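Local coordinates for outer protein YopM (PDB 1JL5) that acts as a leucine-rich-repeat effector of Yersinia pestis, probably altering host cell physiology to promote bacterial survival in host tissues, at residues N298-N303 with S318-N323. Residues are numbered along the deposited sequence; the frame is centred on the assembly and turned at random.
Sequences NLYYLN and SLEELN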
loop_
_atom_site.group_PDB
_atom_site.type_symbol
_atom_site.label_atom_id
_atom_site.label_comp_id
_atom_site.label_asym_id
_atom_site.label_seq_id
_atom_site.Cartn_x
_atom_site.Cartn_y
_atom_site.Cartn_z
ATOM N N ASN A 298 -32.063 -1.957 -7.157
ATOM C CA ASN A 298 -31.225 -2.373 -8.272
ATOM C C ASN A 298 -29.777 -1.969 -8.081
ATOM O O ASN A 298 -29.007 -1.917 -9.037
ATOM C CB ASN A 298 -31.756 -1.754 -9.560
ATOM C CG ASN A 298 -33.244 -1.934 -9.704
ATOM O OD1 ASN A 298 -33.742 -3.058 -9.675
ATOM N ND2 ASN A 298 -33.969 -0.826 -9.846
ATOM N N LEU A 299 -29.408 -1.676 -6.845
ATOM C CA LEU A 299 -28.044 -1.269 -6.560
ATOM C C LEU A 299 -27.085 -2.402 -6.899
ATOM O O LEU A 299 -27.279 -3.535 -6.468
ATOM C CB LEU A 299 -27.906 -0.910 -5.081
ATOM C CG LEU A 299 -26.698 -0.056 -4.711
ATOM C CD1 LEU A 299 -26.863 1.340 -5.307
ATOM C CD2 LEU A 299 -26.580 0.021 -3.200
ATOM N N TYR A 300 -26.059 -2.101 -7.687
ATOM C CA TYR A 300 -25.067 -3.108 -8.033
ATOM C C TYR A 300 -23.872 -2.908 -7.125
ATOM O O TYR A 300 -23.229 -3.856 -6.676
ATOM C CB TYR A 300 -24.553 -2.935 -9.459
ATOM C CG TYR A 300 -25.529 -3.250 -10.556
ATOM C CD1 TYR A 300 -26.336 -4.388 -10.498
ATOM C CD2 TYR A 300 -25.598 -2.446 -11.694
ATOM C CE1 TYR A 300 -27.182 -4.717 -11.549
ATOM C CE2 TYR A 300 -26.437 -2.763 -12.744
ATOM C CZ TYR A 300 -27.223 -3.897 -12.669
ATOM O OH TYR A 300 -28.047 -4.203 -13.719
ATOM N N TYR A 301 -23.581 -1.644 -6.871
ATOM C CA TYR A 301 -22.427 -1.286 -6.085
ATOM C C TYR A 301 -22.739 -0.387 -4.923
ATOM O O TYR A 301 -23.359 0.661 -5.064
ATOM C CB TYR A 301 -21.413 -0.592 -6.985
ATOM C CG TYR A 301 -20.211 -0.025 -6.274
ATOM C CD1 TYR A 301 -19.054 -0.783 -6.103
ATOM C CD2 TYR A 301 -20.213 1.289 -5.813
ATOM C CE1 TYR A 301 -17.926 -0.241 -5.499
ATOM C CE2 TYR A 301 -19.090 1.839 -5.208
ATOM C CZ TYR A 301 -17.950 1.071 -5.057
ATOM O OH TYR A 301 -16.828 1.627 -4.484
ATOM N N LEU A 302 -22.296 -0.810 -3.758
ATOM C CA LEU A 302 -22.485 -0.013 -2.588
ATOM C C LEU A 302 -21.155 0.074 -1.886
ATOM O O LEU A 302 -20.556 -0.937 -1.516
ATOM C CB LEU A 302 -23.509 -0.622 -1.642
ATOM C CG LEU A 302 -23.527 0.123 -0.297
ATOM C CD1 LEU A 302 -23.845 1.596 -0.520
ATOM C CD2 LEU A 302 -24.543 -0.502 0.635
ATOM N N ASN A 303 -20.668 1.294 -1.758
ATOM C CA ASN A 303 -19.448 1.505 -1.026
ATOM C C ASN A 303 -19.914 2.401 0.105
ATOM O O ASN A 303 -20.251 3.564 -0.114
ATOM C CB ASN A 303 -18.400 2.222 -1.858
ATOM C CG ASN A 303 -17.069 2.293 -1.149
ATOM O OD1 ASN A 303 -16.999 2.132 0.068
ATOM N ND2 ASN A 303 -16.009 2.539 -1.900
ATOM N N SER A 318 -29.691 -7.412 -6.295
ATOM C CA SER A 318 -28.927 -6.949 -7.445
ATOM C C SER A 318 -27.488 -6.609 -7.063
ATOM O O SER A 318 -26.606 -6.521 -7.921
ATOM C CB SER A 318 -29.577 -5.697 -8.002
ATOM O OG SER A 318 -29.717 -4.743 -6.963
ATOM N N LEU A 319 -27.266 -6.415 -5.770
ATOM C CA LEU A 319 -25.961 -6.028 -5.277
ATOM C C LEU A 319 -24.848 -6.966 -5.679
ATOM O O LEU A 319 -24.863 -8.152 -5.357
ATOM C CB LEU A 319 -25.989 -5.893 -3.760
ATOM C CG LEU A 319 -24.873 -5.000 -3.225
ATOM C CD1 LEU A 319 -25.012 -3.612 -3.824
ATOM C CD2 LEU A 319 -24.950 -4.936 -1.718
ATOM N N GLU A 320 -23.870 -6.420 -6.381
ATOM C CA GLU A 320 -22.739 -7.210 -6.811
ATOM C C GLU A 320 -21.517 -6.854 -5.997
ATOM O O GLU A 320 -20.667 -7.691 -5.730
ATOM C CB GLU A 320 -22.495 -6.979 -8.287
ATOM C CG GLU A 320 -23.613 -7.556 -9.106
ATOM C CD GLU A 320 -23.379 -7.399 -10.567
ATOM O OE1 GLU A 320 -23.234 -6.242 -11.015
ATOM O OE2 GLU A 320 -23.340 -8.432 -11.261
ATOM N N GLU A 321 -21.417 -5.598 -5.603
ATOM C CA GLU A 321 -20.286 -5.220 -4.796
ATOM C C GLU A 321 -20.750 -4.481 -3.573
ATOM O O GLU A 321 -21.475 -3.490 -3.653
ATOM C CB GLU A 321 -19.296 -4.354 -5.565
ATOM C CG GLU A 321 -18.131 -3.946 -4.677
ATOM C CD GLU A 321 -16.949 -3.413 -5.446
ATOM O OE1 GLU A 321 -17.020 -3.343 -6.690
ATOM O OE2 GLU A 321 -15.943 -3.063 -4.794
ATOM N N LEU A 322 -20.347 -5.003 -2.432
ATOM C CA LEU A 322 -20.684 -4.389 -1.182
ATOM C C LEU A 322 -19.394 -4.075 -0.475
ATOM O O LEU A 322 -18.621 -4.970 -0.136
ATOM C CB LEU A 322 -21.504 -5.321 -0.309
ATOM C CG LEU A 322 -21.791 -4.727 1.071
ATOM C CD1 LEU A 322 -22.625 -3.463 0.908
ATOM C CD2 LEU A 322 -22.512 -5.750 1.938
ATOM N N ASN A 323 -19.148 -2.792 -0.281
ATOM C CA ASN A 323 -17.973 -2.388 0.445
ATOM C C ASN A 323 -18.474 -1.626 1.648
ATOM O O ASN A 323 -18.959 -0.502 1.532
ATOM C CB ASN A 323 -17.070 -1.490 -0.389
ATOM C CG ASN A 323 -15.769 -1.200 0.312
ATOM O OD1 ASN A 323 -15.673 -1.357 1.530
ATOM N ND2 ASN A 323 -14.764 -0.773 -0.437
HETATM O O HOH W 1 -15.192 -1.159 -3.229
#
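Leu302 and Leu322 occupy equivalent positions in two adjacent strands, and they illustrate how one repeat of a solenoid is laid upon the next. On the buried face they lie side by side, Leu302 CD2 meeting Leu322 CD1 at 3.5 Å. Leu319 CD1 touches both Leu302 CB and Leu299 CD2, each at 4.0 Å; all four leucines hold CG anti to the backbone N, a shared rotamer that sends equivalent leucines the same way, side by side. Four N-H...O bonds join the backbones. Tyr300 O accepts two amides: Glu321 N, nearly in line with the carbonyl, and Glu320 N, from a more bent direction (C=O...N 131°). Leu302 then donates through N to Glu321 O and accepts at O from Asn323 N, the strands running nearly parallel.

The opposite face, lined by Tyr301, Glu321, Asn303 and Asn323, is polar and partly hydrated. The Glu321 carboxylate stands beside the Tyr301 ring at its edge, the two planes 84° apart, with Glu321 OE1 3.3 Å from Tyr301 CD1; Glu321 OE2 forms a salt bridge with Arg341, while Phe281 stacks on the ring. One water donates to Glu321 OE2 (2.6 Å) and accepts from Asn323 ND2, with only a weak link to Tyr301 OH. Asn303 and Asn323 stack their amides 10° from parallel, a repeat-to-repeat feature of this protein, Asn303 OD1 lying 3.6 Å from Asn323 CG. The OD1 atoms are held by Ser305 OG and Ser325 N respectively, and Asn303 ND2 bonds to Tyr301 OH. Before the strands, the Tyr300 ring turns an edge to Ser318 O and packs on Asn80 of a second subunit. Leucines of the LxxLxL motif pointing into the core beneath a polar face of parallel strands are the hallmark of the leucine-rich repeat, here LRR 12 against LRR 13.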